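Local coordinates for protein UDP-N-acetylglucosamine 2-epimerase (PDB 4NES) that probably catalyses the reversible epimerisation at C-2 of UDP-N-acetylglucosamine that yields UDP-N-acetylmannosamine, working as a homodimer of the GT-B fold, at residues Ile131-Val134 against Leu135-Ile139; Val172-Thr175 against Leu176-Lys180; Arg189-Phe192 against Asn193-Val196; Asn214-Arg217 against Leu218-Ile221; Arg356-Arg359 against Ile360-Gly364. All coordinates share one frame; numbering follows the deposited sequence.

Contact 1: Ile131-Val134 against Leu135-Ile139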
loop_
_atom_site.group_PDB
_atom_site.type_symbol
_atom_site.label_atom_id
_atom_site.label_comp_id
_atom_site.label_asym_id
_atom_site.label_seq_id
_atom_site.Cartn_x
_atom_site.Cartn_y
_atom_site.Cartn_z
ATOM N N ILE A 131 -1.918 -2.397 8.666
ATOM C CA ILE A 131 -1.427 -2.388 7.285
ATOM C C ILE A 131 -2.171 -1.341 6.474
ATOM O O ILE A 131 -1.556 -0.503 5.817
ATOM C CB ILE A 131 -1.565 -3.767 6.614
ATOM C CG1 ILE A 131 -0.566 -4.756 7.228
ATOM C CG2 ILE A 131 -1.326 -3.662 5.117
ATOM C CD1 ILE A 131 -0.884 -6.215 6.941
ATOM N N ASN A 132 -3.501 -1.359 6.556
ATOM C CA ASN A 132 -4.316 -0.438 5.775
ATOM C C ASN A 132 -3.991 1.011 6.094
ATOM O O ASN A 132 -3.864 1.852 5.203
ATOM C CB ASN A 132 -5.802 -0.689 6.018
ATOM C CG ASN A 132 -6.290 -1.975 5.386
ATOM O OD1 ASN A 132 -5.655 -2.507 4.471
ATOM N ND2 ASN A 132 -7.424 -2.491 5.875
ATOM N N ARG A 133 -3.862 1.309 7.378
ATOM C CA ARG A 133 -3.651 2.687 7.781
ATOM C C ARG A 133 -2.253 3.180 7.420
ATOM O O ARG A 133 -2.105 4.305 6.957
ATOM C CB ARG A 133 -3.908 2.856 9.276
ATOM C CG ARG A 133 -4.211 4.286 9.698
ATOM C CD ARG A 133 -4.362 4.415 11.218
ATOM N NE ARG A 133 -5.232 3.385 11.786
ATOM C CZ ARG A 133 -4.785 2.279 12.382
ATOM N NH1 ARG A 133 -3.480 2.076 12.505
ATOM N NH2 ARG A 133 -5.633 1.377 12.867
ATOM N N VAL A 134 -1.241 2.349 7.639
ATOM C CA VAL A 134 0.131 2.719 7.297
ATOM C C VAL A 134 0.253 2.976 5.793
ATOM O O VAL A 134 0.768 4.016 5.375
ATOM C CB VAL A 134 1.148 1.650 7.739
ATOM C CG1 VAL A 134 2.536 1.944 7.158
ATOM C CG2 VAL A 134 1.230 1.563 9.255
ATOM N N LEU A 135 -0.254 2.055 4.983
ATOM C CA LEU A 135 -0.155 2.212 3.537
ATOM C C LEU A 135 -0.899 3.452 3.058
ATOM O O LEU A 135 -0.382 4.247 2.270
ATOM C CB LEU A 135 -0.680 0.966 2.825
ATOM C CG LEU A 135 0.132 -0.304 3.088
ATOM C CD1 LEU A 135 -0.385 -1.431 2.215
ATOM C CD2 LEU A 135 1.613 -0.086 2.840
ATOM N N THR A 136 -2.111 3.645 3.575
ATOM C CA THR A 136 -2.909 4.799 3.193
ATOM C C THR A 136 -2.200 6.099 3.561
ATOM O O THR A 136 -2.175 7.045 2.757
ATOM C CB THR A 136 -4.293 4.749 3.852
ATOM O OG1 THR A 136 -5.008 3.609 3.357
ATOM C CG2 THR A 136 -5.084 5.996 3.523
ATOM N N ASP A 137 -1.627 6.154 4.762
ATOM C CA ASP A 137 -0.929 7.368 5.191
ATOM C C ASP A 137 0.192 7.722 4.214
ATOM O O ASP A 137 0.427 8.894 3.940
ATOM C CB ASP A 137 -0.371 7.224 6.619
ATOM C CG ASP A 137 -1.442 7.339 7.694
ATOM O OD1 ASP A 137 -2.518 7.894 7.409
ATOM O OD2 ASP A 137 -1.183 6.887 8.831
ATOM N N HIS A 138 0.871 6.716 3.671
ATOM C CA HIS A 138 1.994 6.987 2.799
ATOM C C HIS A 138 1.630 7.362 1.372
ATOM O O HIS A 138 2.508 7.708 0.589
ATOM C CB HIS A 138 2.983 5.826 2.837
ATOM C CG HIS A 138 3.802 5.815 4.075
ATOM N ND1 HIS A 138 5.016 6.451 4.167
ATOM C CD2 HIS A 138 3.552 5.302 5.308
ATOM C CE1 HIS A 138 5.499 6.314 5.393
ATOM N NE2 HIS A 138 4.620 5.617 6.102
ATOM N N ILE A 139 0.345 7.310 1.035
ATOM C CA ILE A 139 -0.085 7.824 -0.266
ATOM C C ILE A 139 -1.085 8.972 -0.147
ATOM O O ILE A 139 -1.725 9.351 -1.131
ATOM C CB ILE A 139 -0.633 6.713 -1.189
ATOM C CG1 ILE A 139 -1.613 5.827 -0.431
ATOM C CG2 ILE A 139 0.515 5.894 -1.780
ATOM C CD1 ILE A 139 -2.236 4.748 -1.289
#
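The carbonyl oxygen of Asn132 is gripped twice by Thr136: the hydroxyl OG1 donates to Asn132 O at 2.8 Å, and Thr136 N reaches the same oxygen at 3.0 Å from the opposite face of its carbonyl plane. The hydroxyl gets there because OG1 sits beside its own backbone N, chi1 -64°, which turns it back toward the preceding turn of the helix. Two residues on, the ring of His138 brings its CD2 edge in plane to Val134 O at 3.1 Å, while His138 N bonds to the same oxygen. Ile131 and Leu135 run side by side, CG2 of Ile131 meeting CD1 of Leu135 at 3.8 Å. Arg133 and Asp137 also point the same way, yet their charges do not pair: NE of Arg133 is 6.1 Å from OD2 of Asp137. The guanidinium turns instead to Asp95 and Glu130, and the carboxylate is taken up by Arg121, His115 and the backbone of Gly119. OD1 of Asn132 accepts from Lys108 of the second subunit, ND2 bonds to Asp95 and Asn97, and the side chain lies about 5 Å from the bound UDP-N-acetylglucosamine. The helix, residues 128-138, is the crossover between parallel strands 112-116 and 142-145; Asn132 and Leu135 rest on helix 97-108, Thr136 reaches strand 112-116, and Leu135 and His138 meet their own counterparts on the second subunit.

Contact 2: Val172-Thr175 against Leu176-Lys180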
loop_
_atom_site.group_PDB
_atom_site.type_symbol
_atom_site.label_atom_id
_atom_site.label_comp_id
_atom_site.label_asym_id
_atom_site.label_seq_id
_atom_site.Cartn_x
_atom_site.Cartn_y
_atom_site.Cartn_z
ATOM N N VAL A 172 -15.553 12.878 18.167
ATOM C CA VAL A 172 -16.016 13.839 19.167
ATOM C C VAL A 172 -17.215 14.615 18.629
ATOM O O VAL A 172 -18.232 14.723 19.312
ATOM C CB VAL A 172 -14.913 14.823 19.617
ATOM C CG1 VAL A 172 -15.449 15.769 20.701
ATOM C CG2 VAL A 172 -13.719 14.070 20.138
ATOM N N ASP A 173 -17.096 15.150 17.413
ATOM C CA ASP A 173 -18.221 15.832 16.768
ATOM C C ASP A 173 -19.457 14.939 16.776
ATOM O O ASP A 173 -20.550 15.376 17.124
ATOM C CB ASP A 173 -17.968 16.118 15.277
ATOM C CG ASP A 173 -16.646 16.812 14.973
ATOM O OD1 ASP A 173 -15.646 16.659 15.695
ATOM O OD2 ASP A 173 -16.605 17.481 13.914
ATOM N N ALA A 174 -19.291 13.691 16.347
ATOM C CA ALA A 174 -20.420 12.778 16.198
ATOM C C ALA A 174 -21.087 12.486 17.541
ATOM O O ALA A 174 -22.322 12.518 17.663
ATOM C CB ALA A 174 -19.981 11.489 15.533
ATOM N N THR A 175 -20.271 12.224 18.552
ATOM C CA THR A 175 -20.796 11.892 19.866
ATOM C C THR A 175 -21.479 13.136 20.436
ATOM O O THR A 175 -22.523 13.037 21.091
ATOM C CB THR A 175 -19.676 11.352 20.797
ATOM O OG1 THR A 175 -18.946 10.319 20.122
ATOM C CG2 THR A 175 -20.260 10.776 22.064
ATOM N N LEU A 176 -20.920 14.307 20.133
ATOM C CA LEU A 176 -21.459 15.596 20.571
ATOM C C LEU A 176 -22.652 16.108 19.749
ATOM O O LEU A 176 -23.460 16.886 20.272
ATOM C CB LEU A 176 -20.353 16.658 20.583
ATOM C CG LEU A 176 -19.588 16.928 21.882
ATOM C CD1 LEU A 176 -20.367 17.926 22.739
ATOM C CD2 LEU A 176 -19.305 15.650 22.661
ATOM N N GLN A 177 -22.765 15.709 18.481
ATOM C CA GLN A 177 -23.932 16.083 17.668
ATOM C C GLN A 177 -25.141 15.187 18.003
ATOM O O GLN A 177 -26.287 15.637 17.923
ATOM C CB GLN A 177 -23.624 16.191 16.129
ATOM C CG GLN A 177 -23.010 14.948 15.382
ATOM C CD GLN A 177 -22.570 15.179 13.883
ATOM O OE1 GLN A 177 -22.760 14.299 13.026
ATOM N NE2 GLN A 177 -21.966 16.326 13.599
ATOM N N ASN A 178 -24.880 13.958 18.452
ATOM C CA ASN A 178 -25.921 12.924 18.557
ATOM C C ASN A 178 -26.360 12.485 19.963
ATOM O O ASN A 178 -27.457 11.936 20.114
ATOM C CB ASN A 178 -25.553 11.695 17.713
ATOM C CG ASN A 178 -25.548 11.992 16.227
ATOM O OD1 ASN A 178 -26.601 12.092 15.597
ATOM N ND2 ASN A 178 -24.361 12.147 15.661
ATOM N N LEU A 179 -25.530 12.698 20.984
ATOM C CA LEU A 179 -25.925 12.280 22.332
ATOM C C LEU A 179 -27.178 13.019 22.785
ATOM O O LEU A 179 -28.103 12.400 23.293
ATOM C CB LEU A 179 -24.790 12.470 23.348
ATOM C CG LEU A 179 -24.521 11.363 24.378
ATOM C CD1 LEU A 179 -24.004 11.971 25.676
ATOM C CD2 LEU A 179 -25.735 10.485 24.638
ATOM N N LYS A 180 -27.239 14.329 22.591
ATOM C CA LYS A 180 -28.438 15.042 23.026
ATOM C C LYS A 180 -29.668 14.661 22.189
ATOM O O LYS A 180 -30.772 14.601 22.723
ATOM C CB LYS A 180 -28.225 16.563 23.099
ATOM C CG LYS A 180 -28.042 17.258 21.768
ATOM C CD LYS A 180 -28.007 18.781 21.941
ATOM C CE LYS A 180 -26.579 19.323 21.939
ATOM N NZ LYS A 180 -26.526 20.814 21.998
#
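This is a local helical contact, one turn against the next in helix 170-183, which follows the last strand of the N-terminal parallel sheet and lies largely buried between the two halves of the molecule. The side-chain amide of Asn178 folds back along the helix, and ND2 donates to Ala174 O at 2.9 Å with the N-H angle at 155° and the acceptor close to the amide plane. The backbone N of Asn178 also points to this oxygen, but only weakly, so the side chain does much of the work at this step. With an alanine here, Ala174 O is likely to keep just its weak backbone bonds, and a gap would probably open beside Leu272 and Leu275. Gln177 places CG between its backbone N and carbonyl carbon, chi1 56°, which presses CG to 3.0 Å from Asp173 O; beyond it the chain runs on extended beside Ala174. In a GT-B fold, two Rossmann-like domains face each other across the substrate cleft, and this helix touches both: Asp173, Ala174 and Gln177 pack on Pro18 of helix 10-23, whereas Thr175 and Asn178 lie on helix 271-280, and Val172, Thr175 and Leu179 on helix 289-298. Thr175 OG1 bonds to Ile171 O and to the hydroxyl of Tyr271. A looser apolar pair runs from buried Val172 to exposed Leu176, CG1 of Val172 lying 4.3 Å from CD2 of Leu176.

Contact 3: Arg189-Phe192 against Asn193-Val196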
loop_
_atom_site.group_PDB
_atom_site.type_symbol
_atom_site.label_atom_id
_atom_site.label_comp_id
_atom_site.label_asym_id
_atom_site.label_seq_id
_atom_site.Cartn_x
_atom_site.Cartn_y
_atom_site.Cartn_z
ATOM N N ARG A 189 -35.224 6.205 23.900
ATOM C CA ARG A 189 -35.389 5.927 25.322
ATOM C C ARG A 189 -36.164 4.632 25.546
ATOM O O ARG A 189 -35.834 3.848 26.437
ATOM C CB ARG A 189 -36.128 7.091 25.984
ATOM C CG ARG A 189 -36.401 6.925 27.468
ATOM C CD ARG A 189 -35.414 7.726 28.304
ATOM N NE ARG A 189 -34.527 6.868 29.082
ATOM C CZ ARG A 189 -33.532 7.314 29.842
ATOM N NH1 ARG A 189 -33.292 8.615 29.928
ATOM N NH2 ARG A 189 -32.775 6.461 30.514
ATOM N N ALA A 190 -37.187 4.404 24.728
ATOM C CA ALA A 190 -37.987 3.187 24.831
ATOM C C ALA A 190 -37.164 1.938 24.510
ATOM O O ALA A 190 -37.284 0.916 25.196
ATOM C CB ALA A 190 -39.225 3.288 23.942
ATOM N N PHE A 191 -36.321 2.017 23.486
ATOM C CA PHE A 191 -35.420 0.916 23.182
ATOM C C PHE A 191 -34.530 0.628 24.383
ATOM O O PHE A 191 -34.401 -0.522 24.817
ATOM C CB PHE A 191 -34.525 1.248 21.986
ATOM C CG PHE A 191 -33.226 0.471 21.983
ATOM C CD1 PHE A 191 -33.175 -0.805 21.451
ATOM C CD2 PHE A 191 -32.069 1.010 22.541
ATOM C CE1 PHE A 191 -31.989 -1.529 21.455
ATOM C CE2 PHE A 191 -30.888 0.287 22.566
ATOM C CZ PHE A 191 -30.851 -0.980 22.020
ATOM N N PHE A 192 -33.906 1.681 24.907
ATOM C CA PHE A 192 -32.977 1.541 26.023
ATOM C C PHE A 192 -33.659 0.854 27.195
ATOM O O PHE A 192 -33.115 -0.088 27.765
ATOM C CB PHE A 192 -32.434 2.905 26.455
ATOM C CG PHE A 192 -31.535 2.839 27.655
ATOM C CD1 PHE A 192 -30.185 2.557 27.511
ATOM C CD2 PHE A 192 -32.041 3.041 28.930
ATOM C CE1 PHE A 192 -29.357 2.486 28.623
ATOM C CE2 PHE A 192 -31.220 2.971 30.039
ATOM C CZ PHE A 192 -29.874 2.697 29.885
ATOM N N ASN A 193 -34.855 1.315 27.546
ATOM C CA ASN A 193 -35.599 0.729 28.655
ATOM C C ASN A 193 -36.036 -0.710 28.392
ATOM O O ASN A 193 -36.234 -1.474 29.333
ATOM C CB ASN A 193 -36.808 1.598 29.023
ATOM C CG ASN A 193 -36.407 2.917 29.648
ATOM O OD1 ASN A 193 -35.324 3.043 30.220
ATOM N ND2 ASN A 193 -37.285 3.914 29.541
ATOM N N SER A 194 -36.179 -1.082 27.123
ATOM C CA SER A 194 -36.546 -2.452 26.768
ATOM C C SER A 194 -35.369 -3.403 26.966
ATOM O O SER A 194 -35.552 -4.567 27.329
ATOM C CB SER A 194 -37.046 -2.533 25.320
ATOM O OG SER A 194 -35.984 -2.423 24.381
ATOM N N VAL A 195 -34.164 -2.893 26.735
ATOM C CA VAL A 195 -32.946 -3.699 26.795
ATOM C C VAL A 195 -32.348 -3.759 28.202
ATOM O O VAL A 195 -31.887 -4.813 28.648
ATOM C CB VAL A 195 -31.890 -3.162 25.794
ATOM C CG1 VAL A 195 -30.504 -3.757 26.073
ATOM C CG2 VAL A 195 -32.319 -3.463 24.370
ATOM N N VAL A 196 -32.364 -2.631 28.900
ATOM C CA VAL A 196 -31.715 -2.523 30.202
ATOM C C VAL A 196 -32.731 -2.689 31.326
ATOM O O VAL A 196 -33.606 -1.843 31.505
ATOM C CB VAL A 196 -31.009 -1.163 30.357
ATOM C CG1 VAL A 196 -30.264 -1.094 31.683
ATOM C CG2 VAL A 196 -30.056 -0.930 29.196
#
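Arg189-Phe192 and Asn193-Val196 are successive turns at the end of helix 186-195, joined by backbone bonds from Asn193 N to Arg189 O at 2.9 Å and from Val196 N to Phe192 O, also 2.9 Å. Between them the pattern slackens: Ser194 N and Val195 N each add a weak bond to the carbonyl three residues back. Ser194 OG stands between its backbone N and carbonyl carbon, chi1 74°, and from there donates to Phe191 O at a short 2.5 Å, an oxygen that Val195 N holds as well. The two phenylalanines each meet the valine four residues on, in different ways. Val196 CG2 sits over one face of the Phe192 ring in a CH-pi contact, 3.8 Å from the centroid and 21° off the ring normal. Val195 CG2 approaches the Phe191 ring near CE1, at 3.5 Å. The amide oxygen of Asn193 comes to the Phe192 ring from the edge, OD1 lying 3.5 Å from CD2. Arg189 bends at chi2 and chi3 and lays its CG beside Asn193 ND2, 3.8 Å away, on the outer surface. Phe192 continues inward to Met276 and Tyr201, and Val195 and Val196 to Ile237. The apolar side of this short helix thus covers strands 201-205 and 235-239 and helix 271-280, the layered packing of a Rossmann-like domain, here the C-terminal one of the GT-B pair.

Contact 4: Asn214-Arg217 against Leu218-Ile221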
loop_
_atom_site.group_PDB
_atom_site.type_symbol
_atom_site.label_atom_id
_atom_site.label_comp_id
_atom_site.label_asym_id
_atom_site.label_seq_id
_atom_site.Cartn_x
_atom_site.Cartn_y
_atom_site.Cartn_z
ATOM N N ASN A 214 -9.735 -16.629 15.924
ATOM C CA ASN A 214 -8.808 -17.524 16.623
ATOM C C ASN A 214 -9.584 -18.165 17.767
ATOM O O ASN A 214 -9.887 -17.500 18.757
ATOM C CB ASN A 214 -7.643 -16.671 17.161
ATOM C CG ASN A 214 -6.591 -17.467 17.927
ATOM O OD1 ASN A 214 -6.868 -18.496 18.535
ATOM N ND2 ASN A 214 -5.368 -16.950 17.926
ATOM N N LYS A 215 -9.902 -19.454 17.640
ATOM C CA LYS A 215 -10.802 -20.106 18.594
ATOM C C LYS A 215 -10.335 -20.078 20.050
ATOM O O LYS A 215 -11.134 -19.844 20.956
ATOM C CB LYS A 215 -11.131 -21.543 18.178
ATOM C CG LYS A 215 -12.032 -22.261 19.188
ATOM C CD LYS A 215 -12.341 -23.685 18.778
ATOM C CE LYS A 215 -13.278 -24.345 19.780
ATOM N NZ LYS A 215 -13.731 -25.686 19.307
ATOM N N GLU A 216 -9.054 -20.313 20.297
ATOM C CA GLU A 216 -8.626 -20.350 21.691
ATOM C C GLU A 216 -8.530 -18.939 22.312
ATOM O O GLU A 216 -8.723 -18.778 23.519
ATOM C CB GLU A 216 -7.369 -21.210 21.870
ATOM C CG GLU A 216 -7.563 -22.678 21.412
ATOM C CD GLU A 216 -8.568 -23.463 22.261
ATOM O OE1 GLU A 216 -8.446 -23.444 23.500
ATOM O OE2 GLU A 216 -9.477 -24.111 21.700
ATOM N N ARG A 217 -8.287 -17.916 21.490
ATOM C CA ARG A 217 -8.386 -16.544 21.985
ATOM C C ARG A 217 -9.836 -16.198 22.304
ATOM O O ARG A 217 -10.131 -15.617 23.349
ATOM C CB ARG A 217 -7.823 -15.526 20.987
ATOM C CG ARG A 217 -6.358 -15.174 21.199
ATOM C CD ARG A 217 -5.965 -13.912 20.433
ATOM N NE ARG A 217 -6.403 -12.678 21.084
ATOM C CZ ARG A 217 -5.663 -11.976 21.939
ATOM N NH1 ARG A 217 -4.444 -12.391 22.260
ATOM N NH2 ARG A 217 -6.141 -10.861 22.480
ATOM N N LEU A 218 -10.740 -16.567 21.402
ATOM C CA LEU A 218 -12.164 -16.316 21.608
ATOM C C LEU A 218 -12.680 -17.066 22.833
ATOM O O LEU A 218 -13.433 -16.511 23.633
ATOM C CB LEU A 218 -12.964 -16.704 20.364
ATOM C CG LEU A 218 -14.453 -16.350 20.352
ATOM C CD1 LEU A 218 -14.659 -14.875 20.663
ATOM C CD2 LEU A 218 -15.041 -16.694 19.000
ATOM N N LYS A 219 -12.268 -18.324 22.976
ATOM C CA LYS A 219 -12.627 -19.113 24.150
ATOM C C LYS A 219 -12.118 -18.456 25.434
ATOM O O LYS A 219 -12.840 -18.379 26.434
ATOM C CB LYS A 219 -12.072 -20.534 24.033
ATOM C CG LYS A 219 -12.088 -21.296 25.345
ATOM C CD LYS A 219 -11.578 -22.713 25.176
ATOM C CE LYS A 219 -12.554 -23.552 24.374
ATOM N NZ LYS A 219 -12.068 -24.948 24.199
ATOM N N ASN A 220 -10.875 -17.983 25.401
ATOM C CA ASN A 220 -10.293 -17.304 26.560
ATOM C C ASN A 220 -11.079 -16.068 26.976
ATOM O O ASN A 220 -11.269 -15.812 28.160
ATOM C CB ASN A 220 -8.840 -16.922 26.297
ATOM C CG ASN A 220 -7.888 -18.077 26.494
ATOM O OD1 ASN A 220 -8.234 -19.081 27.113
ATOM N ND2 ASN A 220 -6.677 -17.941 25.965
ATOM N N ILE A 221 -11.514 -15.288 25.991
ATOM C CA ILE A 221 -12.283 -14.081 26.263
ATOM C C ILE A 221 -13.660 -14.423 26.836
ATOM O O ILE A 221 -14.092 -13.829 27.828
ATOM C CB ILE A 221 -12.419 -13.219 24.994
ATOM C CG1 ILE A 221 -11.069 -12.596 24.645
ATOM C CG2 ILE A 221 -13.466 -12.119 25.191
ATOM C CD1 ILE A 221 -11.000 -12.031 23.248
HETATM O O HOH W 1 -8.643 -21.163 25.257
#
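Two bends bring Glu216 and Lys219 together: Glu216 folds at chi2, -66°, and Lys219 leaves with CG opposite its backbone N before turning at chi3, -69°, and the two chains then lie side by side, pointing the same way. The carboxylate also touches the aliphatic part, OE1 of Glu216 being 3.6 Å from CD of Lys219. Their charges form a long salt bridge, OE2 of Glu216 to NZ of Lys219 at 3.7 Å. Lys215, fully extended, ends with NZ 5.2 Å from NZ of Lys219, and the neighbouring carboxylate probably eases the repulsion between these like charges. The same OE1 is also linked to Asn220 through a water, which lies 2.9 Å from OE1 of Glu216 and 2.8 Å from OD1 of Asn220; the other end of that amide, ND2, is held by Asp325. Asn220 N bonds to Glu216 O at 3.0 Å. The guanidinium of Arg217 turns away from the next turn, and NE bonds to OD1 of Asn211, while its carbonyl O accepts from Ile221 N and touches CG1 of Ile221. Leu218, buried, packs on Leu206 and Leu253. The start of helix 215-232 is marked by Asn214 at the N-cap: its OD1 accepts weak bonds from the backbone N of Glu216 and, at 3.3 Å, of Arg217, the classic side-chain cap of a first helical turn.

Contact 5: Arg356-Arg359 against Ile360-Gly364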
loop_
_atom_site.group_PDB
_atom_site.type_symbol
_atom_site.label_atom_id
_atom_site.label_comp_id
_atom_site.label_asym_id
_atom_site.label_seq_id
_atom_site.Cartn_x
_atom_site.Cartn_y
_atom_site.Cartn_z
ATOM N N ARG A 356 -13.311 21.758 10.429
ATOM C CA ARG A 356 -11.915 22.130 10.180
ATOM C C ARG A 356 -11.353 21.393 8.962
ATOM O O ARG A 356 -10.664 21.985 8.131
ATOM C CB ARG A 356 -11.049 21.868 11.410
ATOM C CG ARG A 356 -9.551 22.029 11.172
ATOM C CD ARG A 356 -9.033 23.421 11.510
ATOM N NE ARG A 356 -7.577 23.405 11.648
ATOM C CZ ARG A 356 -6.719 23.834 10.733
ATOM N NH1 ARG A 356 -7.161 24.344 9.604
ATOM N NH2 ARG A 356 -5.411 23.743 10.960
ATOM N N ILE A 357 -11.678 20.109 8.853
ATOM C CA ILE A 357 -11.264 19.299 7.707
ATOM C C ILE A 357 -11.787 19.875 6.398
ATOM O O ILE A 357 -11.028 20.031 5.437
ATOM C CB ILE A 357 -11.730 17.852 7.880
ATOM C CG1 ILE A 357 -10.867 17.171 8.942
ATOM C CG2 ILE A 357 -11.620 17.080 6.559
ATOM C CD1 ILE A 357 -11.420 15.831 9.421
ATOM N N VAL A 358 -13.066 20.236 6.365
ATOM C CA VAL A 358 -13.641 20.808 5.156
ATOM C C VAL A 358 -13.011 22.166 4.818
ATOM O O VAL A 358 -12.772 22.467 3.647
ATOM C CB VAL A 358 -15.185 20.883 5.252
ATOM C CG1 VAL A 358 -15.782 21.614 4.067
ATOM C CG2 VAL A 358 -15.764 19.487 5.312
ATOM N N ARG A 359 -12.729 22.988 5.831
ATOM C CA ARG A 359 -12.041 24.260 5.585
ATOM C C ARG A 359 -10.656 24.036 4.972
ATOM O O ARG A 359 -10.284 24.699 4.003
ATOM C CB ARG A 359 -11.935 25.096 6.868
ATOM C CG ARG A 359 -11.291 26.461 6.641
ATOM C CD ARG A 359 -11.146 27.228 7.960
ATOM N NE ARG A 359 -10.294 28.410 7.817
ATOM C CZ ARG A 359 -10.737 29.615 7.478
ATOM N NH1 ARG A 359 -12.027 29.805 7.238
ATOM N NH2 ARG A 359 -9.891 30.634 7.376
ATOM N N ILE A 360 -9.902 23.090 5.524
ATOM C CA ILE A 360 -8.574 22.790 4.991
ATOM C C ILE A 360 -8.637 22.332 3.537
ATOM O O ILE A 360 -7.830 22.771 2.708
ATOM C CB ILE A 360 -7.821 21.759 5.866
ATOM C CG1 ILE A 360 -7.474 22.385 7.217
ATOM C CG2 ILE A 360 -6.542 21.261 5.170
ATOM C CD1 ILE A 360 -7.095 21.391 8.304
ATOM N N LEU A 361 -9.603 21.475 3.214
ATOM C CA LEU A 361 -9.721 20.975 1.850
ATOM C C LEU A 361 -10.164 22.087 0.915
ATOM O O LEU A 361 -9.770 22.112 -0.244
ATOM C CB LEU A 361 -10.692 19.797 1.779
ATOM C CG LEU A 361 -10.248 18.537 2.514
ATOM C CD1 LEU A 361 -11.362 17.504 2.429
ATOM C CD2 LEU A 361 -8.947 17.989 1.933
ATOM N N THR A 362 -10.964 23.021 1.426
ATOM C CA THR A 362 -11.412 24.152 0.622
ATOM C C THR A 362 -10.236 25.041 0.228
ATOM O O THR A 362 -10.091 25.415 -0.942
ATOM C CB THR A 362 -12.462 24.981 1.370
ATOM O OG1 THR A 362 -13.624 24.176 1.587
ATOM C CG2 THR A 362 -12.862 26.215 0.566
ATOM N N TYR A 363 -9.383 25.364 1.199
ATOM C CA TYR A 363 -8.244 26.243 0.932
ATOM C C TYR A 363 -7.094 25.509 0.247
ATOM O O TYR A 363 -6.406 26.087 -0.604
ATOM C CB TYR A 363 -7.751 26.908 2.217
ATOM C CG TYR A 363 -8.596 28.078 2.686
ATOM C CD1 TYR A 363 -9.772 27.876 3.389
ATOM C CD2 TYR A 363 -8.197 29.385 2.446
ATOM C CE1 TYR A 363 -10.540 28.942 3.834
ATOM C CE2 TYR A 363 -8.956 30.455 2.881
ATOM C CZ TYR A 363 -10.127 30.229 3.572
ATOM O OH TYR A 363 -10.884 31.290 4.010
ATOM N N GLY A 364 -6.891 24.243 0.605
ATOM C CA GLY A 364 -5.792 23.459 0.064
ATOM C C GLY A 364 -4.492 23.687 0.815
ATOM O O GLY A 364 -4.406 24.582 1.661
#
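Arg356 lays one face of its guanidinium against Ile360, whose CD1 stands 3.2 Å above the plane, offset toward the rim, with NH1 of Arg356 just 3.1 Å from CG1 of Ile360. A bend at chi2, 94°, swings the arginine down the helix to make this overlap. The helix is 353-363, the C-terminal one, which in this GT-B protein packs on the N-terminal Rossmann-like domain. Its inner side is apolar: Ile357 and Leu361 point the same way, CG2 to CD1 at 4.2 Å, and with Ile360 they reach Phe144 on strand 142-145, while Val358 settles on helix 10-23. Cutting Ile360 back to an alanine is likely to set the Arg356 guanidinium free to turn and to open a gap beside Phe144 and Val167. On the outer side Arg359 runs straight from CG to NE and brings its guanidinium to Tyr363, with CE1 of the ring 3.7 Å above the centre of one face and the two planes 41° apart. The same ring turns its edge to Arg359 O. Thr362 secures Val358 O from both faces of the carbonyl plane, OG1 donating at 2.8 Å and Thr362 N at 2.9 Å. The last turn closes at Gly364, which takes a positive phi of 84° and donates from its N to Ile360 O at 2.7 Å.

Overall arrangement
Followed from the N terminus, the five contacts come strictly in series, each within a single helix; none closes a long loop, and none nests within or crosses another. Contact 1 belongs to a crossover helix of the N-terminal domain and faces the dimer partner. Contact 2 follows the last strand of that domain's sheet and lies between the two domains; contact 3, on the next helix, has its nearest atoms about 9 Å away and begins the C-terminal domain. Contact 4 starts a helix between strands 201-205 and 235-239. Contact 5 returns the chain to the N-terminal domain, its nearest atoms about 6 Å from contact 2, whereas the centres of contacts 4 and 5 are 44 Å apart.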